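Sensor protein DivL (Caulobacter crescentus, PDB 4Q20) is a membrane sensor kinase of two-component signalling, required for cell division and growth, that phosphorylates the cell-cycle regulator CtrA. Local coordinates at residues Thr56-Tyr61 and Ala80-Ala85; Gly234-Leu239 and Thr250-Glu255. One frame throughout, in Å; residues are numbered along the deposited sequence.

How the contacts relate
Contacts 1 and 2 lie in the two working parts of a histidine kinase core and follow each other along the chain. Contact 1 pairs helix 26-66 with helix 73-103, the two helices of the HisKA hairpin through which two subunits pack together. Contact 2 joins strands 236-241 and 247-254, a hairpin at one border of the five-stranded mixed sheet in the GHKL-type ATPase domain. Their centres are 34 Å apart, on opposite sides of the centre of the chain, and their nearest atoms remain about 22 Å from each other. The two are therefore separate packing sites, one within the dimerisation helices and one within the domain of the ATP-binding fold.

Contact 1 of 2, residues Thr56-Tyr61 and Ala80-Ala85; sequences TTIIGY and AAVRAA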
loop_
_atom_site.group_PDB
_atom_site.type_symbol
_atom_site.label_atom_id
_atom_site.label_comp_id
_atom_site.label_asym_id
_atom_site.label_seq_id
_atom_site.Cartn_x
_atom_site.Cartn_y
_atom_site.Cartn_z
ATOM N N THR A 56 -5.400 7.873 4.547
ATOM C CA THR A 56 -6.385 8.818 5.066
ATOM C C THR A 56 -5.772 10.239 5.095
ATOM O O THR A 56 -6.426 11.201 4.694
ATOM C CB THR A 56 -6.865 8.300 6.452
ATOM O OG1 THR A 56 -7.628 7.114 6.246
ATOM C CG2 THR A 56 -7.690 9.289 7.207
ATOM N N THR A 57 -4.495 10.334 5.502
ATOM C CA THR A 57 -3.706 11.563 5.609
ATOM C C THR A 57 -3.443 12.168 4.204
ATOM O O THR A 57 -3.595 13.377 4.015
ATOM C CB THR A 57 -2.425 11.256 6.399
ATOM O OG1 THR A 57 -2.800 10.731 7.677
ATOM C CG2 THR A 57 -1.543 12.486 6.593
ATOM N N ILE A 58 -3.078 11.323 3.238
ATOM C CA ILE A 58 -2.819 11.703 1.846
ATOM C C ILE A 58 -4.083 12.276 1.218
ATOM O O ILE A 58 -4.005 13.351 0.620
ATOM C CB ILE A 58 -2.246 10.511 0.991
ATOM C CG1 ILE A 58 -0.851 10.123 1.435
ATOM C CG2 ILE A 58 -2.254 10.791 -0.516
ATOM C CD1 ILE A 58 -0.460 8.687 0.963
ATOM N N ILE A 59 -5.237 11.576 1.349
ATOM C CA ILE A 59 -6.519 12.031 0.799
ATOM C C ILE A 59 -6.897 13.366 1.433
ATOM O O ILE A 59 -7.096 14.326 0.693
ATOM C CB ILE A 59 -7.655 10.962 0.944
ATOM C CG1 ILE A 59 -7.387 9.679 0.101
ATOM C CG2 ILE A 59 -9.040 11.534 0.630
ATOM C CD1 ILE A 59 -7.062 9.858 -1.471
ATOM N N GLY A 60 -6.956 13.417 2.768
ATOM C CA GLY A 60 -7.348 14.590 3.548
ATOM C C GLY A 60 -6.581 15.847 3.200
ATOM O O GLY A 60 -7.170 16.863 2.848
ATOM N N TYR A 61 -5.253 15.773 3.215
ATOM C CA TYR A 61 -4.411 16.922 2.892
ATOM C C TYR A 61 -4.332 17.261 1.393
ATOM O O TYR A 61 -4.259 18.451 1.087
ATOM C CB TYR A 61 -3.023 16.749 3.457
ATOM C CG TYR A 61 -2.960 17.015 4.941
ATOM C CD1 TYR A 61 -3.140 18.300 5.447
ATOM C CD2 TYR A 61 -2.742 15.981 5.846
ATOM C CE1 TYR A 61 -3.076 18.554 6.810
ATOM C CE2 TYR A 61 -2.691 16.222 7.215
ATOM C CZ TYR A 61 -2.842 17.516 7.690
ATOM O OH TYR A 61 -2.785 17.807 9.028
ATOM N N ALA A 80 3.768 18.986 2.526
ATOM C CA ALA A 80 4.693 18.306 3.413
ATOM C C ALA A 80 4.007 17.150 4.138
ATOM O O ALA A 80 4.590 16.072 4.262
ATOM C CB ALA A 80 5.262 19.296 4.407
ATOM N N ALA A 81 2.743 17.341 4.547
ATOM C CA ALA A 81 1.993 16.284 5.228
ATOM C C ALA A 81 1.659 15.171 4.241
ATOM O O ALA A 81 1.850 14.011 4.587
ATOM C CB ALA A 81 0.760 16.835 5.905
ATOM N N VAL A 82 1.320 15.508 2.993
ATOM C CA VAL A 82 1.088 14.538 1.909
ATOM C C VAL A 82 2.376 13.727 1.617
ATOM O O VAL A 82 2.328 12.503 1.572
ATOM C CB VAL A 82 0.568 15.210 0.593
ATOM C CG1 VAL A 82 0.556 14.223 -0.576
ATOM C CG2 VAL A 82 -0.798 15.825 0.782
ATOM N N ARG A 83 3.493 14.410 1.405
ATOM C CA ARG A 83 4.793 13.792 1.124
ATOM C C ARG A 83 5.247 12.861 2.285
ATOM O O ARG A 83 5.676 11.745 2.005
ATOM C CB ARG A 83 5.851 14.880 0.827
ATOM C CG ARG A 83 7.188 14.352 0.299
ATOM C CD ARG A 83 8.386 15.251 0.629
ATOM N NE ARG A 83 8.230 15.952 1.907
ATOM C CZ ARG A 83 8.515 15.439 3.103
ATOM N NH1 ARG A 83 9.025 14.214 3.204
ATOM N NH2 ARG A 83 8.274 16.140 4.207
ATOM N N ALA A 84 5.127 13.293 3.558
ATOM C CA ALA A 84 5.495 12.479 4.730
ATOM C C ALA A 84 4.619 11.223 4.846
ATOM O O ALA A 84 5.142 10.140 5.078
ATOM C CB ALA A 84 5.400 13.303 6.006
ATOM N N ALA A 85 3.317 11.335 4.603
ATOM C CA ALA A 85 2.424 10.190 4.701
ATOM C C ALA A 85 2.674 9.189 3.582
ATOM O O ALA A 85 2.654 7.964 3.828
ATOM C CB ALA A 85 0.991 10.647 4.699
#
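Helices 56-61 and 80-85 run antiparallel, their short axes 8.5 Å apart at closest approach with 159° between their directions, and the CA atoms of Ile58 and Val82 are the nearest pair, 4.8 Å apart. Tyr61 reaches across with its ring lying over Ala81. The methyl CB of Ala81 stands 3.7 Å from the centroid of the Tyr61 ring and 16° off its normal, a CH-pi contact made over the face but displaced to the CD2-CE2 side. Within its own helix, CG2 of Thr57 meets the edge of the same ring in plane, while across the interface this methyl touches CB of Ala85 at 3.7 Å. With chi1 of Thr57 at -57°, OG1 lies beside the backbone N, which leaves CG2 anti to that N and against Ala85. Ala85 CB thus sits between two branches, since CG1 of Ile58 approaches it at 3.8 Å. Next to the tyrosine ring, Val82 CG2 presses against CB of Tyr61 at 3.6 Å, whereas its other methyl, CG1, lies farther from Ile58 CG2. Helix 80-85 is bounded on other sides by helix 116-133 and by the second subunit, where Arg83 forms a salt bridge to Glu66 of that subunit and another to Asp130 of its own chain. The small methyls of Ala81 and Ala85 opposite Tyr61, Thr57 and Ile58 are consistent with the spacing of the HisKA helices. No hydrogen bond spans the two segments, so this part of the helical hairpin is joined by apolar packing and one methyl-aromatic contact, while the charge of Arg83 is paired on the side of helix 80-85 turned away from helix 56-61.

Contact 2 of 2, residues Gly234-Leu239 and Thr250-Glu255; sequences GGWVAL and TCHLPE
Trp236 and His252 lie face to face in an offset stack on the hairpin of strands 236-241 and 247-254, at the border of the mixed sheet of the GHKL-type ATPase domain. Their planes are 2° apart, with 3.8 Å between the centroids of the tryptophan six-membered ring and the imidazole. CZ2 of Trp236 lies over the imidazole centre, while CB of His252 packs 3.7 Å from the centroid of the tryptophan five-membered ring. A first torsion of 58° sets the indole between its own backbone N and carbonyl carbon and brings it over the histidine. At the base of the stack, Trp236 O, in the imidazole plane at its edge, accepts from His252 N at 2.8 Å, and Trp236 N returns a bond to His252 O; Ala238 and Thr250 form a second reciprocal pair. On the other face Val237 CG1 meets Cys251 SG more loosely, at 4.2 Å, both residues packing against helix 222-232. Thr250, Cys251 and His252 are buried, whereas solvent reaches Trp236 and the end where Pro254 CG rests 3.4 Å from Gly234 O. Gly234, with positive phi, is the C-prime residue of the Schellman motif ending helix 222-232. His252 ND1 is hydrogen-bonded to Glu187 on strand 187-194, which probably sets the imidazole's rotation. Four backbone bonds and a stack linked onward to the next strand thus hold this edge strand.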
loop_
_atom_site.group_PDB
_atom_site.type_symbol
_atom_site.label_atom_id
_atom_site.label_comp_id
_atom_site.label_asym_id
_atom_site.label_seq_id
_atom_site.Cartn_x
_atom_site.Cartn_y
_atom_site.Cartn_z
ATOM N N GLY A 234 26.098 -9.930 11.973
ATOM C CA GLY A 234 26.719 -10.566 13.134
ATOM C C GLY A 234 26.577 -9.747 14.411
ATOM O O GLY A 234 27.251 -10.013 15.410
ATOM N N GLY A 235 25.698 -8.753 14.387
ATOM C CA GLY A 235 25.464 -7.869 15.526
ATOM C C GLY A 235 24.162 -8.091 16.265
ATOM O O GLY A 235 23.509 -9.126 16.107
ATOM N N TRP A 236 23.812 -7.139 17.130
ATOM C CA TRP A 236 22.612 -7.162 17.971
ATOM C C TRP A 236 22.168 -5.729 18.283
ATOM O O TRP A 236 22.930 -4.788 18.074
ATOM C CB TRP A 236 22.817 -7.989 19.250
ATOM C CG TRP A 236 23.943 -7.542 20.136
ATOM C CD1 TRP A 236 25.271 -7.786 19.965
ATOM C CD2 TRP A 236 23.824 -6.795 21.354
ATOM N NE1 TRP A 236 25.994 -7.194 20.975
ATOM C CE2 TRP A 236 25.133 -6.573 21.837
ATOM C CE3 TRP A 236 22.734 -6.234 22.054
ATOM C CZ2 TRP A 236 25.385 -5.861 23.022
ATOM C CZ3 TRP A 236 22.985 -5.515 23.213
ATOM C CH2 TRP A 236 24.295 -5.352 23.703
ATOM N N VAL A 237 20.892 -5.561 18.677
ATOM C CA VAL A 237 20.295 -4.243 18.925
ATOM C C VAL A 237 19.792 -4.179 20.341
ATOM O O VAL A 237 19.491 -5.195 20.938
ATOM C CB VAL A 237 19.175 -3.844 17.913
ATOM C CG1 VAL A 237 19.749 -3.619 16.546
ATOM C CG2 VAL A 237 18.070 -4.887 17.841
ATOM N N ALA A 238 19.704 -2.980 20.875
ATOM C CA ALA A 238 19.242 -2.745 22.237
ATOM C C ALA A 238 18.444 -1.444 22.320
ATOM O O ALA A 238 18.599 -0.560 21.479
ATOM C CB ALA A 238 20.425 -2.698 23.187
ATOM N N LEU A 239 17.548 -1.376 23.310
ATOM C CA LEU A 239 16.750 -0.209 23.635
ATOM C C LEU A 239 16.987 0.180 25.093
ATOM O O LEU A 239 16.811 -0.638 25.994
ATOM C CB LEU A 239 15.244 -0.420 23.368
ATOM C CG LEU A 239 14.301 0.645 23.982
ATOM C CD1 LEU A 239 14.511 2.051 23.349
ATOM C CD2 LEU A 239 12.845 0.187 23.972
ATOM N N THR A 250 20.521 1.277 20.142
ATOM C CA THR A 250 21.913 1.021 19.785
ATOM C C THR A 250 22.023 -0.195 18.879
ATOM O O THR A 250 21.374 -1.210 19.135
ATOM C CB THR A 250 22.783 0.795 21.050
ATOM O OG1 THR A 250 22.428 1.731 22.082
ATOM C CG2 THR A 250 24.285 0.868 20.754
ATOM N N CYS A 251 22.902 -0.105 17.876
ATOM C CA CYS A 251 23.288 -1.189 16.976
ATOM C C CYS A 251 24.677 -1.570 17.368
ATOM O O CYS A 251 25.576 -0.744 17.283
ATOM C CB CYS A 251 23.226 -0.775 15.507
ATOM S SG CYS A 251 21.608 -0.169 14.977
ATOM N N HIS A 252 24.866 -2.777 17.834
ATOM C CA HIS A 252 26.183 -3.226 18.210
ATOM C C HIS A 252 26.715 -4.043 17.071
ATOM O O HIS A 252 26.146 -5.089 16.736
ATOM C CB HIS A 252 26.118 -4.018 19.514
ATOM C CG HIS A 252 25.668 -3.203 20.680
ATOM N ND1 HIS A 252 26.574 -2.717 21.608
ATOM C CD2 HIS A 252 24.419 -2.825 21.038
ATOM C CE1 HIS A 252 25.855 -2.058 22.496
ATOM N NE2 HIS A 252 24.553 -2.091 22.199
ATOM N N LEU A 253 27.758 -3.527 16.412
ATOM C CA LEU A 253 28.383 -4.190 15.261
ATOM C C LEU A 253 29.795 -4.606 15.618
ATOM O O LEU A 253 30.611 -3.724 15.874
ATOM C CB LEU A 253 28.377 -3.269 14.029
ATOM C CG LEU A 253 27.005 -2.826 13.513
ATOM C CD1 LEU A 253 27.147 -1.670 12.544
ATOM C CD2 LEU A 253 26.237 -3.988 12.885
ATOM N N PRO A 254 30.095 -5.919 15.737
ATOM C CA PRO A 254 31.454 -6.322 16.135
ATOM C C PRO A 254 32.496 -6.099 15.026
ATOM O O PRO A 254 32.162 -6.112 13.841
ATOM C CB PRO A 254 31.307 -7.813 16.474
ATOM C CG PRO A 254 30.181 -8.272 15.612
ATOM C CD PRO A 254 29.227 -7.095 15.529
ATOM N N GLU A 255 33.762 -5.901 15.439
ATOM C CA GLU A 255 34.925 -5.722 14.572
ATOM C C GLU A 255 35.317 -7.059 13.952
ATOM O O GLU A 255 35.231 -8.101 14.614
ATOM C CB GLU A 255 36.131 -5.150 15.358
ATOM C CG GLU A 255 36.011 -3.714 15.857
ATOM C CD GLU A 255 37.197 -3.217 16.667
ATOM O OE1 GLU A 255 37.930 -4.056 17.241
ATOM O OE2 GLU A 255 37.405 -1.983 16.714
#